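Local coordinates for protein decaprenyl diphosphate synthase (PDB 3MZV) that probably makes long-chain all-trans polyprenyl diphosphates from farnesyl and isopentenyl diphosphate, with magnesium as cofactor, for the side chains of isoprenoid quinones, at residues A38-I41 with P42-A46; F84-T87 with A88-H92; S116-L119 with V120-L124. All coordinates share one frame; numbering follows the deposited sequence.

Contact 1: A38-I41 with P42-A46; sequences APRI and PEVTA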
# COMPACT_ATOMS: atom_id res chain seq x y z
N ALA B 38 -9.52 2.74 15.14
CA ALA B 38 -10.31 2.42 13.96
C ALA B 38 -10.68 0.93 13.93
O ALA B 38 -10.07 0.16 13.20
CB ALA B 38 -9.55 2.82 12.69
N PRO B 39 -11.71 0.51 14.72
CA PRO B 39 -12.08 -0.91 14.86
C PRO B 39 -12.39 -1.64 13.55
O PRO B 39 -12.17 -2.84 13.45
CB PRO B 39 -13.34 -0.86 15.74
CG PRO B 39 -13.91 0.50 15.51
CD PRO B 39 -12.71 1.40 15.36
N ARG B 40 -12.91 -0.91 12.56
CA ARG B 40 -13.12 -1.46 11.22
C ARG B 40 -11.90 -2.22 10.70
O ARG B 40 -12.03 -3.22 9.99
CB ARG B 40 -13.48 -0.33 10.25
CG ARG B 40 -13.79 -0.80 8.84
CD ARG B 40 -15.15 -0.33 8.38
NE ARG B 40 -15.21 1.12 8.19
CZ ARG B 40 -16.32 1.80 7.93
NH1 ARG B 40 -17.50 1.19 7.84
NH2 ARG B 40 -16.26 3.12 7.77
N ILE B 41 -10.70 -1.76 11.05
CA ILE B 41 -9.48 -2.34 10.46
C ILE B 41 -9.34 -3.86 10.72
O ILE B 41 -9.31 -4.65 9.77
CB ILE B 41 -8.21 -1.56 10.87
CG1 ILE B 41 -8.15 -0.23 10.11
CG2 ILE B 41 -6.96 -2.39 10.57
CD1 ILE B 41 -7.28 0.82 10.74
N PRO B 42 -9.25 -4.28 11.99
CA PRO B 42 -9.21 -5.72 12.29
C PRO B 42 -10.52 -6.45 11.90
O PRO B 42 -10.47 -7.61 11.47
CB PRO B 42 -8.98 -5.75 13.81
CG PRO B 42 -9.56 -4.47 14.30
CD PRO B 42 -9.16 -3.47 13.22
N GLU B 43 -11.68 -5.79 12.04
CA GLU B 43 -12.93 -6.37 11.52
C GLU B 43 -12.76 -6.76 10.06
O GLU B 43 -13.02 -7.90 9.70
CB GLU B 43 -14.13 -5.42 11.64
CG GLU B 43 -14.89 -5.55 12.95
CD GLU B 43 -15.59 -4.24 13.35
OE1 GLU B 43 -16.31 -3.68 12.49
OE2 GLU B 43 -15.37 -3.79 14.50
N VAL B 44 -12.30 -5.82 9.24
CA VAL B 44 -12.05 -6.11 7.81
C VAL B 44 -10.96 -7.19 7.59
O VAL B 44 -11.10 -8.08 6.75
CB VAL B 44 -11.67 -4.83 7.02
CG1 VAL B 44 -11.25 -5.19 5.58
CG2 VAL B 44 -12.83 -3.81 7.04
N THR B 45 -9.87 -7.09 8.35
CA THR B 45 -8.76 -8.06 8.25
C THR B 45 -9.19 -9.46 8.68
O THR B 45 -8.88 -10.45 8.00
CB THR B 45 -7.53 -7.65 9.11
OG1 THR B 45 -7.25 -6.25 8.94
CG2 THR B 45 -6.31 -8.49 8.70
N ALA B 46 -9.88 -9.53 9.84
CA ALA B 46 -10.49 -10.76 10.31
C ALA B 46 -11.23 -11.41 9.15
O ALA B 46 -10.97 -12.56 8.83
CB ALA B 46 -11.48 -10.48 11.47
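Thr45 holds the carbonyl of Ile41 with two bonds. Its backbone N donates to Ile41 O at 2.9 Å, in the carbonyl plane. Its hydroxyl OG1 donates to Ile41 O as well, at 2.7 Å. This second donor stands 45° above the plane, off the lone-pair directions. OG1 is rotated away from its own carbonyl carbon and sits beside its own N (chi1 -44°), which turns the buried hydroxyl back over the preceding turn. A serine or threonine hydroxyl bonded to the carbonyl four residues earlier is a familiar helix feature. Here it lies in the early part of helix 40-49, in the mainly helical isoprenoid synthase fold. A valine in its place has no hydroxyl, and Ile41 O would probably be held by the amide alone, less firmly in this buried turn. Arg40 O takes Val44 N at 2.7 Å, with a nearly straight N-H angle of 170°. Pro39 O takes Glu43 N in a longer bond of 3.3 Å. Pro42 has no N-H to offer, and its CD lies 3.7 Å from Ala38 O. That oxygen accepts Ile41 N at 3.0 Å instead. Apolar packing is added where Arg40 CG meets Val44 CG2 at 3.6 Å, the two side chains crossing at a slant. Both residues also touch Trp112. Ile41 packs on Glu153 of the second subunit.

Contact 2: F84-T87 with A88-H92; sequences FIHT and ATLLH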
# COMPACT_ATOMS: atom_id res chain seq x y z
N PHE B 84 0.77 -10.71 5.65
CA PHE B 84 0.21 -9.34 5.60
C PHE B 84 0.28 -8.78 4.17
O PHE B 84 -0.69 -8.17 3.68
CB PHE B 84 0.95 -8.40 6.56
CG PHE B 84 0.47 -8.47 8.00
CD1 PHE B 84 -0.86 -8.35 8.32
CD2 PHE B 84 1.39 -8.53 9.03
CE1 PHE B 84 -1.29 -8.34 9.65
CE2 PHE B 84 1.00 -8.48 10.35
CZ PHE B 84 -0.36 -8.40 10.66
N ILE B 85 1.42 -8.94 3.51
CA ILE B 85 1.56 -8.45 2.15
C ILE B 85 0.57 -9.14 1.21
O ILE B 85 -0.10 -8.48 0.39
CB ILE B 85 3.03 -8.61 1.65
CG1 ILE B 85 3.96 -7.66 2.42
CG2 ILE B 85 3.12 -8.32 0.17
CD1 ILE B 85 5.44 -8.01 2.26
N HIS B 86 0.43 -10.45 1.34
CA HIS B 86 -0.51 -11.18 0.50
C HIS B 86 -1.91 -10.67 0.77
O HIS B 86 -2.65 -10.43 -0.18
CB HIS B 86 -0.40 -12.68 0.76
CG HIS B 86 -1.42 -13.50 0.04
ND1 HIS B 86 -1.50 -13.54 -1.33
CD2 HIS B 86 -2.37 -14.34 0.51
CE1 HIS B 86 -2.47 -14.36 -1.68
NE2 HIS B 86 -3.02 -14.85 -0.59
N THR B 87 -2.26 -10.47 2.04
CA THR B 87 -3.60 -10.07 2.38
C THR B 87 -3.90 -8.66 1.84
O THR B 87 -4.99 -8.40 1.29
CB THR B 87 -3.83 -10.13 3.92
OG1 THR B 87 -3.57 -11.46 4.41
CG2 THR B 87 -5.24 -9.76 4.28
N ALA B 88 -2.97 -7.73 2.04
CA ALA B 88 -3.09 -6.38 1.48
C ALA B 88 -3.27 -6.42 -0.00
O ALA B 88 -4.12 -5.67 -0.53
CB ALA B 88 -1.79 -5.48 1.85
N THR B 89 -2.49 -7.28 -0.70
CA THR B 89 -2.57 -7.45 -2.16
C THR B 89 -3.98 -7.91 -2.60
O THR B 89 -4.57 -7.39 -3.58
CB THR B 89 -1.49 -8.43 -2.69
OG1 THR B 89 -0.19 -7.85 -2.46
CG2 THR B 89 -1.68 -8.64 -4.21
N LEU B 90 -4.53 -8.86 -1.85
CA LEU B 90 -5.89 -9.36 -2.15
C LEU B 90 -6.91 -8.28 -1.97
O LEU B 90 -7.79 -8.14 -2.81
CB LEU B 90 -6.25 -10.55 -1.25
CG LEU B 90 -5.43 -11.80 -1.50
CD1 LEU B 90 -5.87 -12.88 -0.50
CD2 LEU B 90 -5.52 -12.34 -2.94
N LEU B 91 -6.84 -7.53 -0.87
CA LEU B 91 -7.80 -6.47 -0.63
C LEU B 91 -7.79 -5.46 -1.78
O LEU B 91 -8.86 -4.98 -2.20
CB LEU B 91 -7.52 -5.73 0.68
CG LEU B 91 -7.97 -6.40 1.97
CD1 LEU B 91 -7.23 -5.87 3.15
CD2 LEU B 91 -9.53 -6.26 2.13
N HIS B 92 -6.58 -5.10 -2.23
CA HIS B 92 -6.40 -4.14 -3.35
C HIS B 92 -6.78 -4.72 -4.74
O HIS B 92 -7.37 -4.01 -5.54
CB HIS B 92 -4.94 -3.59 -3.34
CG HIS B 92 -4.68 -2.62 -2.23
ND1 HIS B 92 -3.57 -1.79 -2.19
CD2 HIS B 92 -5.40 -2.32 -1.13
CE1 HIS B 92 -3.64 -1.03 -1.12
NE2 HIS B 92 -4.74 -1.32 -0.46
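Ile85 with Thr89, and His86 with Leu90, are i/i+4 pairs in the middle of helix 74-96. In this family that helix leads into the first aspartate-rich motif, DDxxD, which begins directly after His92. The imidazole of His86 and the isobutyl group of Leu90 meet over a ring face. Leu90 CG lies 4.1 Å from the centroid of the His86 ring, a CH-pi contact 20° off the ring normal and displaced toward the rim. Leu90 CD1 reaches on to His86 NE2 at 3.5 Å. The His86 ring takes this place because its CG is anti to the backbone N (chi1 174°), which swings it along the helix toward Leu90. One residue earlier, the Ile85-Thr89 pair is polar. Ile85 O accepts Thr89 N at 2.9 Å and also Thr89 OG1 at 2.9 Å. The two donors approach from opposite faces of the carbonyl plane, the hydroxyl 38° out of it. The hydroxyl of Thr87 is bonded in a similar way, to Glu83 O just before the segment. Ala88 N gives Phe84 O a bond of 2.8 Å, and Ala88 CB stands 3.4 Å from that same oxygen. Neighbouring helices take up several faces: Leu48 of helix 40-49 touches Thr87, Leu90 and Leu91, and Ile151 of helix 138-161 touches Ile85 and Thr89. Both threonine hydroxyls are thus bonded to carbonyls of their own helix, so neither depends on a neighbouring helix for a bond, while His86 and Leu90 meet through apolar contact.

Contact 3: S116-L119 with V120-L124; sequences SSVL and VGDYL
Val118 and Asp122 lie side by side and point the same way, one turn apart on helix 114-133. This long helix of the isoprenoid synthase fold packs against helices 40-49 and 74-96 and reaches the second subunit; its residues here are buried. Val118 CG1 touches Asp122 OD2 at 3.8 Å, so a methyl flanks the carboxylate. The methyl gets there because CG1 is anti to the backbone N (chi1 176°). The polar work of the aspartate is done across the dimer: OD2 is hydrogen-bonded to His92 ND1 of the second subunit. Val118 O is bonded to Asp122 N at 3.0 Å and also receives NE2 of His92 in its own chain. One helical turn therefore meets a histidine from each subunit. The next pairs along the helix face other ways. Val120 sets CG2 3.2 Å from Ser116 O, the same oxygen that takes Val120 N. Its side chain also rests on Val44 of helix 40-49 and Leu91 of helix 74-96. Tyr123 meets the first segment through CB, 3.5 Å from Leu119 O. Its ring then leads away from that segment (chi1 -168°), and its OH is bonded to Arg127 and to Ser34 O. Gly121 N donates to Ser117 O at 3.1 Å from 40° above the carbonyl plane. Asp122 itself is folded back over its own helix. Its carboxylate turns a flat face to the carbonyl oxygen of the preceding turn, with CG 3.3 Å from Val118 O and OD1 and OD2 each 3.5 Å from it.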
# COMPACT_ATOMS: atom_id res chain seq x y z
N SER B 116 -12.49 1.52 2.07
CA SER B 116 -12.16 0.69 3.25
C SER B 116 -11.17 -0.40 2.92
O SER B 116 -10.19 -0.56 3.62
CB SER B 116 -13.40 0.08 3.90
OG SER B 116 -14.14 1.07 4.60
N SER B 117 -11.43 -1.15 1.87
CA SER B 117 -10.50 -2.15 1.47
C SER B 117 -9.12 -1.57 1.07
O SER B 117 -8.08 -2.20 1.31
CB SER B 117 -11.08 -2.97 0.34
OG SER B 117 -12.32 -3.53 0.76
N VAL B 118 -9.10 -0.38 0.46
CA VAL B 118 -7.84 0.27 0.13
C VAL B 118 -7.11 0.61 1.40
O VAL B 118 -5.95 0.32 1.54
CB VAL B 118 -8.01 1.53 -0.74
CG1 VAL B 118 -6.64 2.19 -0.95
CG2 VAL B 118 -8.63 1.16 -2.09
N LEU B 119 -7.80 1.25 2.33
CA LEU B 119 -7.17 1.77 3.51
C LEU B 119 -6.78 0.66 4.48
O LEU B 119 -5.75 0.74 5.17
CB LEU B 119 -8.07 2.79 4.16
CG LEU B 119 -8.29 4.06 3.33
CD1 LEU B 119 -9.39 4.86 3.92
CD2 LEU B 119 -7.00 4.85 3.24
N VAL B 120 -7.56 -0.41 4.50
CA VAL B 120 -7.19 -1.54 5.36
C VAL B 120 -5.97 -2.24 4.81
O VAL B 120 -5.05 -2.51 5.56
CB VAL B 120 -8.36 -2.53 5.56
CG1 VAL B 120 -7.86 -3.82 6.20
CG2 VAL B 120 -9.40 -1.86 6.46
N GLY B 121 -5.91 -2.45 3.51
CA GLY B 121 -4.72 -3.00 2.89
C GLY B 121 -3.50 -2.11 3.18
O GLY B 121 -2.40 -2.60 3.46
N ASP B 122 -3.69 -0.79 3.11
CA ASP B 122 -2.53 0.10 3.41
C ASP B 122 -2.04 -0.04 4.88
O ASP B 122 -0.82 -0.05 5.18
CB ASP B 122 -2.89 1.58 3.14
CG ASP B 122 -3.07 1.90 1.65
OD1 ASP B 122 -2.61 1.14 0.82
OD2 ASP B 122 -3.65 2.96 1.34
N TYR B 123 -2.99 -0.07 5.80
CA TYR B 123 -2.71 -0.28 7.21
C TYR B 123 -1.90 -1.55 7.45
O TYR B 123 -0.92 -1.50 8.18
CB TYR B 123 -4.01 -0.35 8.03
CG TYR B 123 -3.77 -0.28 9.53
CD1 TYR B 123 -3.40 0.91 10.15
CD2 TYR B 123 -3.84 -1.43 10.33
CE1 TYR B 123 -3.18 0.99 11.53
CE2 TYR B 123 -3.64 -1.35 11.71
CZ TYR B 123 -3.30 -0.16 12.29
OH TYR B 123 -3.08 -0.07 13.66
N LEU B 124 -2.30 -2.66 6.85
CA LEU B 124 -1.61 -3.93 7.04
C LEU B 124 -0.21 -3.90 6.42
O LEU B 124 0.74 -4.43 6.99
CB LEU B 124 -2.40 -5.06 6.41
CG LEU B 124 -3.84 -5.19 6.96
CD1 LEU B 124 -4.54 -6.36 6.34
CD2 LEU B 124 -3.81 -5.28 8.48

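All three contacts run along helices that pack together in one corner of the fold; contact 1 starts in the loop before its helix. Contact 1 is the most peripheral, about 24 Å from the chain centre to its own centre, and is partly exposed. Contacts 2 and 3 are buried. Helix 114-133 lies against both others: Val120 CG1 meets Val44 CG1 at 3.7 Å, and Ala88 CB meets Gly121 O at 3.4 Å. Contacts 1 and 2 touch more lightly, through Val44 and Leu91. Contacts 1 and 2 share threonine hydroxyls bonded to their own helix. Contact 3 instead turns its carboxylate to the second subunit.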